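Long-range contacts in AlyGC mutant - R241A (Glaciecola chathamensis S18K6, PDB 5GKQ), which is an alginate lyase of polysaccharide lyase family 6, which cleaves the glycosidic bonds of alginate by beta-elimination: residues L477-T482 with T501-N506; R544-N549 with Y574-D579; V265-Q270 with R302-D307; M150-T155 with T195-L200. All coordinates share one frame; numbering follows the deposited sequence.

Overall arrangement
Interactions 1 and 2 lie on one side of the chain's centre, interactions 3 and 4 on the other. Interactions 3 and 4 belong to the Chondroitinase B-like part and each contribute residues to the glycan pocket: R302 and Y303 of interaction 3 and R153 of interaction 4 hold mannuronate units, with the two centres 18 Å apart and nearest atoms about 9 Å apart. The side chain of Y303 is also about 7 Å from the bound calcium ion. Interactions 1 and 2 belong to the second parallel beta-helix of the chain. Their centres are 15 Å apart and they touch where T482 packs on R544. Between the two pairs, centres are 44 to 49 Å apart.

Interaction 1 (L477-T482 with T501-N506); sequences LSLDKT and TLIEIN
S478 and E504 meet through a single side-chain hydrogen bond: S478 OG donates to E504 OE2 at 2.6 Å, meeting the carboxylate on its anti lone pair. E504 reaches the serine because its CG lies anti to the backbone N (chi1 171°) and the chain beyond stays extended; the other carboxylate oxygen, OE1, has a long, weak ion pair with R533. Serine suits this place, its short hydroxyl standing beside the acid on the same face of the sheet. On the other face L477, L479, I503 and I505 are buried, as befits leucine and isoleucine. L477 and L502 lie side by side, CD1 to CD1 4.1 Å, and L477 CB rests 4.3 Å from I503 CG1.

Beneath the side chains four backbone bonds, donated by each strand in turn, pair L477 with I503, S478 with E504 and L479 with I505. The last of them runs from N506 N to L479 O at 2.8 Å, just beyond the paired strands. Segment 501-506 turns a corner at L502 just before this pairing begins.

Further out, L477 and L479 pack on helix 450-457, while T501 bonds E121 of the second subunit. Parallel strands one coil apart, with apolar residues inward and a helix capping the end of the core, are typical of the end of a right-handed parallel beta-helix.

Interaction 2 (R544-N549 with Y574-D579); sequences RLAIKN and YIEVQD
R544-K548 and Y574-Q578 run parallel with only 2° between the strand directions and 4.7 Å between their axes, matched residue for residue from L545 with I575 to K548 with Q578. This is the stacking of one coil of a parallel beta-helix on the next, with strand 510-514 before and strand 606-610 after. Five backbone hydrogen bonds join the pair, among them Q578 N to I547 O at 2.7 Å, nearly straight at 174°.

One face carries L545, I547, I575 and V577. Like residues stack here: I547 CD1 lies 3.9 Å from V577 CG2, and L545 CD2 lies 4.3 Å from I575 CG2. Such branched aliphatic chains fill the interior of the coil, and F590 closes on I575 and V577. The other face is mostly polar; there K548 runs alongside Q578, its aliphatic part near Q578 OE1.

At the turn N549 and D579 both take left-handed backbone conformations, which asparagine and aspartate tolerate well. They point the same way, N549 OD1 3.6 Å from D579 CB, while N549 ND2 bonds D514.

At the other end the Y574 ring leans toward R544, its CG set between backbone N and carbonyl carbon (chi1 60°). R544 CG lies over one face in a CH-pi contact, 4.1 Å from the centroid. The guanidinium reaches past the ring: R544 NH2 bonds V434 O, and R544 NH1 donates to a water in the plane of the Y574 ring. That water is also hydrogen-bonded to Y574 OH, 2.8 Å away.

Interaction 3 (V265-Q270 with R302-D307); sequences VINRDQ and RYHQVD. With BEM (beta-D-mannopyranuronic acid), chain C.
The ring of Y303 is covered on both faces: I266 CD1 sits over its centre, 3.8 Å from the centroid, and C5 of one bound mannuronate unit lies over the opposite face, offset toward the rim. An isoleucine suits the inner side because its terminal methyl, extended on CG1, meets the ring squarely as a CH-pi contact, while the flat pi face of the phenol receives the C-H side of the sugar. Another mannuronate unit also touches Y303, and the ring of H241 meets it at about 45°. A second flat pair is edge to edge: the guanidinium of R268 and the ring of H304 are nearly coplanar, with NH1 4.1 Å from ND1; H304 NE2 is bonded to K299 O.

Both segments lie in the loops that follow strands 263-265 and 289-292, neighbours in the parallel beta-helix that bears the glycan pocket. N267 ties them twice to H304: its N donates to H304 O at 3.2 Å, and H304 N donates to N267 OD1, tilted from the amide plane. N267 ND2 bonds A240 O, so the amide is fixed at both ends. Farther along, D269 N donates to D307 O at 2.8 Å. The aliphatic part of R268 lies on D307, with R268 CG 3.4 Å from D307 CB.

Next to the stacked ring, the sugar carboxylate is gripped through O6B: Y303 N donates at 2.9 Å and R302 NE adds a weak bond at 2.8 Å.

Interaction 4 (M150-T155 with T195-L200); sequences MAVRLT and TDSFTL. With BEM (beta-D-mannopyranuronic acid), chain B.
Behind the glycan pocket of the parallel beta-helix, V152 and L154 pack across the interior of the coil against T195, S197 and T199, while R153, between them in sequence, points to the bound glycan. The two backbones stay apart, with 7.8 Å from L154 CA to S197 CA, and the side chains bridge the gap.

L154 spreads its two methyls over T195 and S197. Its CD1 branch meets T195 OG1 at 3.4 Å, the two side chains sliding past each other in opposite directions, and its CD2 branch reaches S197 OG at 3.9 Å. CG of L154 lies anti to the carbonyl carbon (chi1 -42°), which turns both methyls toward the loop. V152 and T199 come tip to tip, with CG1 4.0 Å from OG1. I166 touches V152 and T199, and I187 touches S197 and T199; short serine and threonine side chains fit opposite the branched V152 and L154.

On the other side of the chain, R153 NH2 donates to O5 of the mannuronate at 2.7 Å, with the sugar at the edge of the guanidinium. The extended chain from CG to NE carries the charge out to the ligand, and R186 stands beside it in a pocket made for an acidic polysaccharide.

The hydroxyls have polar partners of their own. In the buried pair S197 OG donates to T199 OG1 at 2.7 Å, and both oxygens bond the amide of N162; T195 OG1 bonds H192 O. No hydrogen bond crosses the contact, so methyls simply pack on hydroxyls that are already paired, and the direct contact between the segments is van der Waals packing.

Interaction 1 (L477-T482 with T501-N506)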
# COMPACT_ATOMS: atom_id res chain seq x y z
N LEU A 477 -13.33 -4.73 -10.91
CA LEU A 477 -14.56 -4.87 -10.15
C LEU A 477 -14.28 -4.40 -8.73
O LEU A 477 -13.85 -5.16 -7.87
CB LEU A 477 -15.06 -6.31 -10.18
CG LEU A 477 -15.15 -6.90 -11.59
CD1 LEU A 477 -15.64 -8.32 -11.53
CD2 LEU A 477 -16.06 -6.03 -12.44
N SER A 478 -14.52 -3.12 -8.49
CA SER A 478 -14.30 -2.50 -7.20
C SER A 478 -15.57 -2.59 -6.38
O SER A 478 -16.66 -2.29 -6.87
CB SER A 478 -13.88 -1.04 -7.38
OG SER A 478 -12.99 -0.65 -6.35
N LEU A 479 -15.43 -3.02 -5.14
CA LEU A 479 -16.53 -3.25 -4.22
C LEU A 479 -16.44 -2.25 -3.09
O LEU A 479 -15.47 -2.26 -2.33
CB LEU A 479 -16.47 -4.67 -3.67
CG LEU A 479 -17.22 -5.69 -4.49
CD1 LEU A 479 -16.85 -7.03 -3.94
CD2 LEU A 479 -18.72 -5.35 -4.42
N ASP A 480 -17.43 -1.37 -2.99
CA ASP A 480 -17.55 -0.48 -1.86
C ASP A 480 -18.86 -0.73 -1.11
O ASP A 480 -19.35 0.15 -0.41
CB ASP A 480 -17.40 0.99 -2.28
CG ASP A 480 -18.57 1.51 -3.09
OD1 ASP A 480 -19.40 0.72 -3.56
OD2 ASP A 480 -18.63 2.75 -3.27
N LYS A 481 -19.38 -1.94 -1.23
CA LYS A 481 -20.58 -2.37 -0.53
C LYS A 481 -20.50 -3.88 -0.31
O LYS A 481 -19.67 -4.57 -0.90
CB LYS A 481 -21.83 -1.99 -1.32
CG LYS A 481 -21.86 -2.60 -2.71
CD LYS A 481 -22.80 -1.88 -3.63
CE LYS A 481 -22.08 -0.88 -4.49
NZ LYS A 481 -22.99 -0.26 -5.48
N THR A 482 -21.36 -4.38 0.57
CA THR A 482 -21.50 -5.80 0.83
C THR A 482 -22.27 -6.42 -0.33
O THR A 482 -23.30 -5.89 -0.74
CB THR A 482 -22.23 -6.03 2.15
OG1 THR A 482 -21.39 -5.69 3.25
CG2 THR A 482 -22.64 -7.46 2.30
N THR A 501 -5.85 -6.90 -12.02
CA THR A 501 -6.71 -7.16 -10.89
C THR A 501 -8.11 -7.45 -11.41
O THR A 501 -8.59 -6.77 -12.31
CB THR A 501 -6.76 -5.97 -9.93
OG1 THR A 501 -5.44 -5.63 -9.53
CG2 THR A 501 -7.58 -6.32 -8.70
N LEU A 502 -8.75 -8.46 -10.85
CA LEU A 502 -10.15 -8.67 -11.18
C LEU A 502 -11.04 -8.00 -10.15
O LEU A 502 -11.93 -7.23 -10.50
CB LEU A 502 -10.46 -10.17 -11.25
CG LEU A 502 -11.92 -10.50 -11.52
CD1 LEU A 502 -12.27 -10.24 -12.95
CD2 LEU A 502 -12.25 -11.94 -11.18
N ILE A 503 -10.81 -8.27 -8.87
CA ILE A 503 -11.68 -7.79 -7.81
C ILE A 503 -10.85 -7.00 -6.82
O ILE A 503 -9.81 -7.47 -6.35
CB ILE A 503 -12.41 -8.95 -7.12
CG1 ILE A 503 -13.36 -9.62 -8.11
CG2 ILE A 503 -13.19 -8.43 -5.97
CD1 ILE A 503 -14.19 -10.72 -7.50
N GLU A 504 -11.30 -5.78 -6.53
CA GLU A 504 -10.70 -4.90 -5.53
C GLU A 504 -11.73 -4.68 -4.43
O GLU A 504 -12.80 -4.13 -4.68
CB GLU A 504 -10.28 -3.57 -6.14
CG GLU A 504 -9.85 -2.52 -5.09
CD GLU A 504 -9.52 -1.15 -5.67
OE1 GLU A 504 -8.37 -0.69 -5.53
OE2 GLU A 504 -10.42 -0.53 -6.25
N ILE A 505 -11.41 -5.12 -3.23
CA ILE A 505 -12.27 -4.90 -2.09
C ILE A 505 -11.91 -3.54 -1.49
O ILE A 505 -10.79 -3.34 -1.03
CB ILE A 505 -12.13 -6.02 -1.06
CG1 ILE A 505 -12.51 -7.36 -1.70
CG2 ILE A 505 -13.00 -5.74 0.13
CD1 ILE A 505 -12.39 -8.52 -0.76
N ASN A 506 -12.85 -2.62 -1.54
CA ASN A 506 -12.63 -1.27 -1.06
C ASN A 506 -13.32 -1.05 0.28
O ASN A 506 -13.94 -1.97 0.84
CB ASN A 506 -13.12 -0.24 -2.08
CG ASN A 506 -12.09 0.78 -2.37
OD1 ASN A 506 -11.72 1.58 -1.50
ND2 ASN A 506 -11.57 0.75 -3.59

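Interaction 2 (R544-N549 with Y574-D579)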
# COMPACT_ATOMS: atom_id res chain seq x y z
N ARG A 544 -14.88 -8.68 5.03
CA ARG A 544 -15.22 -10.08 5.10
C ARG A 544 -15.15 -10.64 3.70
O ARG A 544 -15.59 -9.98 2.76
CB ARG A 544 -16.60 -10.29 5.67
CG ARG A 544 -16.73 -9.82 7.09
CD ARG A 544 -18.19 -9.67 7.48
NE ARG A 544 -18.73 -8.40 7.03
CZ ARG A 544 -19.98 -8.23 6.65
NH1 ARG A 544 -20.80 -9.26 6.65
NH2 ARG A 544 -20.40 -7.03 6.27
N LEU A 545 -14.57 -11.83 3.55
CA LEU A 545 -14.46 -12.50 2.26
C LEU A 545 -14.88 -13.94 2.43
O LEU A 545 -14.33 -14.65 3.27
CB LEU A 545 -13.03 -12.43 1.72
CG LEU A 545 -12.69 -13.16 0.42
CD1 LEU A 545 -13.57 -12.76 -0.74
CD2 LEU A 545 -11.26 -12.90 0.06
N ALA A 546 -15.87 -14.38 1.65
CA ALA A 546 -16.35 -15.75 1.68
C ALA A 546 -16.35 -16.30 0.26
O ALA A 546 -16.85 -15.65 -0.66
CB ALA A 546 -17.76 -15.83 2.27
N ILE A 547 -15.78 -17.50 0.08
CA ILE A 547 -15.64 -18.12 -1.23
C ILE A 547 -16.19 -19.54 -1.16
O ILE A 547 -15.64 -20.38 -0.45
CB ILE A 547 -14.18 -18.15 -1.71
CG1 ILE A 547 -13.66 -16.72 -1.86
CG2 ILE A 547 -14.08 -18.92 -3.02
CD1 ILE A 547 -12.18 -16.61 -1.83
N LYS A 548 -17.25 -19.80 -1.90
CA LYS A 548 -17.94 -21.07 -1.84
C LYS A 548 -18.09 -21.65 -3.23
O LYS A 548 -18.28 -20.92 -4.20
CB LYS A 548 -19.32 -20.93 -1.22
CG LYS A 548 -19.36 -20.21 0.09
CD LYS A 548 -20.79 -19.99 0.52
CE LYS A 548 -20.83 -19.21 1.83
NZ LYS A 548 -22.22 -18.92 2.26
N ASN A 549 -18.00 -22.98 -3.30
CA ASN A 549 -18.37 -23.78 -4.47
C ASN A 549 -17.80 -23.22 -5.76
O ASN A 549 -18.41 -23.34 -6.82
CB ASN A 549 -19.89 -23.89 -4.60
CG ASN A 549 -20.56 -24.20 -3.28
OD1 ASN A 549 -20.20 -25.15 -2.59
ND2 ASN A 549 -21.54 -23.39 -2.91
N TYR A 574 -12.95 -11.97 8.66
CA TYR A 574 -12.67 -13.37 8.37
C TYR A 574 -12.49 -13.56 6.88
O TYR A 574 -13.01 -12.78 6.07
CB TYR A 574 -13.78 -14.31 8.86
CG TYR A 574 -15.16 -14.08 8.27
CD1 TYR A 574 -15.51 -14.60 7.03
CD2 TYR A 574 -16.13 -13.39 8.97
CE1 TYR A 574 -16.78 -14.41 6.51
CE2 TYR A 574 -17.39 -13.20 8.46
CZ TYR A 574 -17.71 -13.71 7.24
OH TYR A 574 -18.99 -13.50 6.75
N ILE A 575 -11.72 -14.60 6.53
CA ILE A 575 -11.62 -15.13 5.18
C ILE A 575 -11.98 -16.61 5.25
O ILE A 575 -11.38 -17.36 6.01
CB ILE A 575 -10.22 -14.96 4.58
CG1 ILE A 575 -9.85 -13.49 4.50
CG2 ILE A 575 -10.18 -15.59 3.22
CD1 ILE A 575 -8.57 -13.19 3.84
N GLU A 576 -12.95 -17.01 4.43
CA GLU A 576 -13.62 -18.30 4.53
C GLU A 576 -13.69 -18.90 3.15
O GLU A 576 -14.40 -18.38 2.28
CB GLU A 576 -15.03 -18.13 5.09
CG GLU A 576 -15.42 -19.15 6.07
CD GLU A 576 -16.87 -19.06 6.40
OE1 GLU A 576 -17.42 -20.07 6.91
OE2 GLU A 576 -17.47 -18.00 6.13
N VAL A 577 -12.95 -19.98 2.92
CA VAL A 577 -13.01 -20.70 1.66
C VAL A 577 -13.66 -22.04 1.94
O VAL A 577 -13.20 -22.79 2.80
CB VAL A 577 -11.62 -20.86 1.05
CG1 VAL A 577 -11.66 -21.89 -0.07
CG2 VAL A 577 -11.12 -19.53 0.55
N GLN A 578 -14.76 -22.32 1.24
CA GLN A 578 -15.50 -23.56 1.41
C GLN A 578 -15.75 -24.22 0.06
O GLN A 578 -16.24 -23.57 -0.87
CB GLN A 578 -16.84 -23.32 2.09
CG GLN A 578 -16.78 -23.12 3.59
CD GLN A 578 -18.10 -22.55 4.17
OE1 GLN A 578 -19.10 -22.43 3.47
NE2 GLN A 578 -18.08 -22.20 5.45
N ASP A 579 -15.40 -25.50 -0.04
CA ASP A 579 -15.82 -26.37 -1.14
C ASP A 579 -15.40 -25.80 -2.49
O ASP A 579 -16.18 -25.73 -3.44
CB ASP A 579 -17.33 -26.63 -1.08
CG ASP A 579 -17.75 -27.35 0.20
OD1 ASP A 579 -17.62 -28.60 0.26
OD2 ASP A 579 -18.20 -26.68 1.15
O HOH W 1 -21.20 -11.98 7.51

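Interaction 3 (V265-Q270 with R302-D307)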
# COMPACT_ATOMS: atom_id res chain seq x y z
N VAL A 265 -8.55 -9.47 37.79
CA VAL A 265 -8.18 -8.87 39.06
C VAL A 265 -6.66 -8.88 39.20
O VAL A 265 -6.02 -9.93 39.15
CB VAL A 265 -8.84 -9.61 40.24
CG1 VAL A 265 -8.60 -8.86 41.55
CG2 VAL A 265 -10.33 -9.78 39.97
N ILE A 266 -6.11 -7.71 39.40
CA ILE A 266 -4.72 -7.55 39.60
C ILE A 266 -4.62 -6.54 40.72
O ILE A 266 -5.51 -5.77 40.90
CB ILE A 266 -4.08 -6.97 38.37
CG1 ILE A 266 -4.44 -7.79 37.18
CG2 ILE A 266 -2.59 -7.00 38.49
CD1 ILE A 266 -3.83 -7.29 35.91
N ASN A 267 -3.55 -6.54 41.46
CA ASN A 267 -3.34 -5.59 42.52
C ASN A 267 -4.07 -5.72 43.83
O ASN A 267 -4.58 -6.74 44.16
CB ASN A 267 -3.39 -4.18 42.00
CG ASN A 267 -2.70 -4.04 40.70
OD1 ASN A 267 -1.51 -4.09 40.62
ND2 ASN A 267 -3.45 -3.84 39.67
N ARG A 268 -4.10 -4.64 44.58
CA ARG A 268 -4.64 -4.63 45.92
C ARG A 268 -5.99 -4.07 46.24
O ARG A 268 -6.42 -3.14 45.65
CB ARG A 268 -3.69 -3.77 46.72
CG ARG A 268 -2.80 -4.46 47.71
CD ARG A 268 -1.74 -3.52 48.25
NE ARG A 268 -0.81 -3.15 47.20
CZ ARG A 268 -0.23 -1.97 47.13
NH1 ARG A 268 0.61 -1.69 46.15
NH2 ARG A 268 -0.47 -1.07 48.06
N ASP A 269 -6.63 -4.65 47.25
CA ASP A 269 -7.85 -4.12 47.85
C ASP A 269 -9.00 -3.97 46.86
O ASP A 269 -9.84 -3.08 47.00
CB ASP A 269 -7.60 -2.78 48.55
CG ASP A 269 -6.57 -2.88 49.66
OD1 ASP A 269 -6.54 -3.92 50.36
OD2 ASP A 269 -5.79 -1.93 49.83
N GLN A 270 -9.06 -4.84 45.86
CA GLN A 270 -10.12 -4.83 44.87
C GLN A 270 -11.32 -5.61 45.40
O GLN A 270 -11.17 -6.71 45.94
CB GLN A 270 -9.66 -5.44 43.55
CG GLN A 270 -8.21 -5.15 43.17
CD GLN A 270 -8.01 -3.75 42.65
OE1 GLN A 270 -8.80 -2.86 42.92
NE2 GLN A 270 -6.93 -3.54 41.90
N ARG A 302 4.18 -2.39 36.08
CA ARG A 302 4.20 -3.82 36.31
C ARG A 302 2.99 -4.25 37.13
O ARG A 302 2.62 -3.59 38.10
CB ARG A 302 5.49 -4.23 36.99
CG ARG A 302 6.67 -3.77 36.19
CD ARG A 302 6.62 -4.39 34.76
NE ARG A 302 6.48 -5.83 34.80
CZ ARG A 302 7.37 -6.67 34.25
NH1 ARG A 302 8.44 -6.24 33.62
NH2 ARG A 302 7.21 -7.97 34.33
N TYR A 303 2.36 -5.34 36.70
CA TYR A 303 1.25 -5.93 37.44
C TYR A 303 1.72 -6.34 38.82
O TYR A 303 2.68 -7.10 38.95
CB TYR A 303 0.71 -7.14 36.68
CG TYR A 303 0.03 -6.77 35.39
CD1 TYR A 303 -0.42 -5.48 35.18
CD2 TYR A 303 -0.16 -7.71 34.39
CE1 TYR A 303 -1.03 -5.13 34.01
CE2 TYR A 303 -0.77 -7.37 33.22
CZ TYR A 303 -1.21 -6.09 33.03
OH TYR A 303 -1.83 -5.75 31.86
N HIS A 304 1.06 -5.84 39.85
CA HIS A 304 1.46 -6.12 41.21
C HIS A 304 0.63 -7.25 41.80
O HIS A 304 -0.53 -7.45 41.43
CB HIS A 304 1.31 -4.89 42.09
CG HIS A 304 2.35 -3.85 41.84
ND1 HIS A 304 2.53 -2.76 42.66
CD2 HIS A 304 3.28 -3.75 40.86
CE1 HIS A 304 3.52 -2.02 42.19
NE2 HIS A 304 4.00 -2.60 41.10
N GLN A 305 1.25 -7.98 42.71
CA GLN A 305 0.62 -9.11 43.37
C GLN A 305 -0.80 -8.77 43.83
O GLN A 305 -1.06 -7.68 44.34
CB GLN A 305 1.49 -9.54 44.56
CG GLN A 305 0.81 -10.36 45.60
CD GLN A 305 1.76 -10.84 46.67
OE1 GLN A 305 2.13 -12.01 46.69
NE2 GLN A 305 2.16 -9.93 47.56
N VAL A 306 -1.72 -9.71 43.59
CA VAL A 306 -3.08 -9.56 44.11
C VAL A 306 -3.04 -9.72 45.62
O VAL A 306 -2.48 -10.69 46.14
CB VAL A 306 -4.03 -10.58 43.47
CG1 VAL A 306 -5.27 -10.77 44.34
CG2 VAL A 306 -4.41 -10.16 42.07
N ASP A 307 -3.61 -8.75 46.32
CA ASP A 307 -3.47 -8.66 47.76
C ASP A 307 -4.76 -8.09 48.32
O ASP A 307 -5.16 -6.98 47.96
CB ASP A 307 -2.26 -7.80 48.12
CG ASP A 307 -1.94 -7.77 49.60
OD1 ASP A 307 -2.69 -8.36 50.41
OD2 ASP A 307 -0.92 -7.15 49.95
C1 BEM C . 1.44 -4.79 31.02
C2 BEM C . 1.12 -5.90 30.00
O2 BEM C . 0.99 -5.33 28.69
C3 BEM C . 2.08 -7.09 30.02
O3 BEM C . 2.62 -7.32 28.72
C4 BEM C . 3.25 -6.97 30.97
O4 BEM C . 3.83 -8.25 31.16
C5 BEM C . 2.70 -6.44 32.28
O5 BEM C . 2.43 -5.07 32.03
C6 BEM C . 3.60 -6.77 33.44
O6B BEM C . 3.78 -5.88 34.28
O6A BEM C . 3.58 -7.95 33.81

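Interaction 4 (M150-T155 with T195-L200)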
# COMPACT_ATOMS: atom_id res chain seq x y z
N MET A 150 -12.14 6.54 25.04
CA MET A 150 -12.31 7.53 26.09
C MET A 150 -11.36 7.24 27.24
O MET A 150 -11.25 6.09 27.67
CB MET A 150 -13.75 7.53 26.60
CG MET A 150 -13.99 8.44 27.77
SD MET A 150 -15.71 8.48 28.23
CE MET A 150 -15.71 9.79 29.45
N ALA A 151 -10.69 8.27 27.75
CA ALA A 151 -9.80 8.11 28.89
C ALA A 151 -10.04 9.21 29.91
O ALA A 151 -10.59 10.27 29.61
CB ALA A 151 -8.34 8.15 28.47
N VAL A 152 -9.60 8.95 31.14
CA VAL A 152 -9.57 9.93 32.21
C VAL A 152 -8.12 10.16 32.57
O VAL A 152 -7.46 9.26 33.10
CB VAL A 152 -10.37 9.48 33.43
CG1 VAL A 152 -10.07 10.39 34.61
CG2 VAL A 152 -11.85 9.44 33.11
N ARG A 153 -7.61 11.35 32.30
CA ARG A 153 -6.20 11.62 32.54
C ARG A 153 -5.98 12.14 33.95
O ARG A 153 -6.85 12.79 34.53
CB ARG A 153 -5.66 12.58 31.50
CG ARG A 153 -5.38 11.86 30.18
CD ARG A 153 -4.27 12.52 29.43
NE ARG A 153 -3.71 11.68 28.39
CZ ARG A 153 -2.70 10.84 28.58
NH1 ARG A 153 -2.14 10.73 29.77
NH2 ARG A 153 -2.26 10.10 27.56
N LEU A 154 -4.83 11.80 34.52
CA LEU A 154 -4.38 12.29 35.82
C LEU A 154 -3.02 12.96 35.70
O LEU A 154 -2.20 12.87 36.61
CB LEU A 154 -4.33 11.17 36.85
CG LEU A 154 -5.48 10.18 36.81
CD1 LEU A 154 -5.13 8.95 37.60
CD2 LEU A 154 -6.74 10.81 37.37
N THR A 155 -2.78 13.63 34.56
CA THR A 155 -1.48 14.21 34.25
C THR A 155 -0.99 15.10 35.38
O THR A 155 0.22 15.17 35.64
CB THR A 155 -1.55 15.00 32.94
OG1 THR A 155 -1.91 14.15 31.87
CG2 THR A 155 -0.22 15.67 32.63
N THR A 195 -2.19 7.38 42.23
CA THR A 195 -3.06 8.44 42.71
C THR A 195 -4.50 7.98 42.69
O THR A 195 -4.91 7.19 41.84
CB THR A 195 -2.92 9.70 41.86
OG1 THR A 195 -3.54 9.48 40.60
CG2 THR A 195 -1.46 10.04 41.65
N ASP A 196 -5.27 8.47 43.65
CA ASP A 196 -6.68 8.16 43.70
C ASP A 196 -7.42 8.99 42.67
O ASP A 196 -7.15 10.18 42.50
CB ASP A 196 -7.23 8.44 45.09
CG ASP A 196 -6.63 7.54 46.13
OD1 ASP A 196 -6.25 6.40 45.78
OD2 ASP A 196 -6.52 7.97 47.29
N SER A 197 -8.36 8.36 41.97
CA SER A 197 -9.17 9.05 40.98
C SER A 197 -10.63 9.20 41.38
O SER A 197 -11.24 10.22 41.06
CB SER A 197 -9.08 8.32 39.64
OG SER A 197 -9.86 8.95 38.65
N PHE A 198 -11.20 8.22 42.07
CA PHE A 198 -12.61 8.25 42.49
C PHE A 198 -13.55 8.49 41.31
O PHE A 198 -14.62 9.06 41.47
CB PHE A 198 -12.86 9.29 43.58
CG PHE A 198 -11.99 9.14 44.78
CD1 PHE A 198 -12.15 8.08 45.66
CD2 PHE A 198 -11.03 10.09 45.07
CE1 PHE A 198 -11.33 7.94 46.79
CE2 PHE A 198 -10.22 9.96 46.19
CZ PHE A 198 -10.37 8.88 47.05
N THR A 199 -13.16 8.04 40.13
CA THR A 199 -14.05 8.10 38.99
C THR A 199 -15.13 7.04 39.10
O THR A 199 -14.85 5.90 39.48
CB THR A 199 -13.27 7.91 37.71
OG1 THR A 199 -12.32 8.97 37.60
CG2 THR A 199 -14.19 7.93 36.55
N LEU A 200 -16.36 7.43 38.81
CA LEU A 200 -17.51 6.54 38.82
C LEU A 200 -17.93 6.26 37.39
O LEU A 200 -18.20 7.19 36.62
CB LEU A 200 -18.68 7.16 39.58
CG LEU A 200 -19.98 6.36 39.54
CD1 LEU A 200 -20.03 5.31 40.65
CD2 LEU A 200 -21.18 7.26 39.60
C1 BEM B . 1.25 9.42 26.91
C2 BEM B . 1.92 8.51 27.92
O2 BEM B . 1.23 8.59 29.16
C3 BEM B . 1.94 7.08 27.40
O3 BEM B . 2.24 6.12 28.40
C4 BEM B . 0.61 6.64 26.86
O4 BEM B . 0.91 5.47 26.13
C5 BEM B . 0.08 7.68 25.90
O5 BEM B . -0.04 8.91 26.60
C6 BEM B . -1.15 7.11 25.28
O6B BEM B . -2.27 7.66 25.38
O6A BEM B . -1.01 5.98 24.78
O1 BEM B . 1.20 10.74 27.45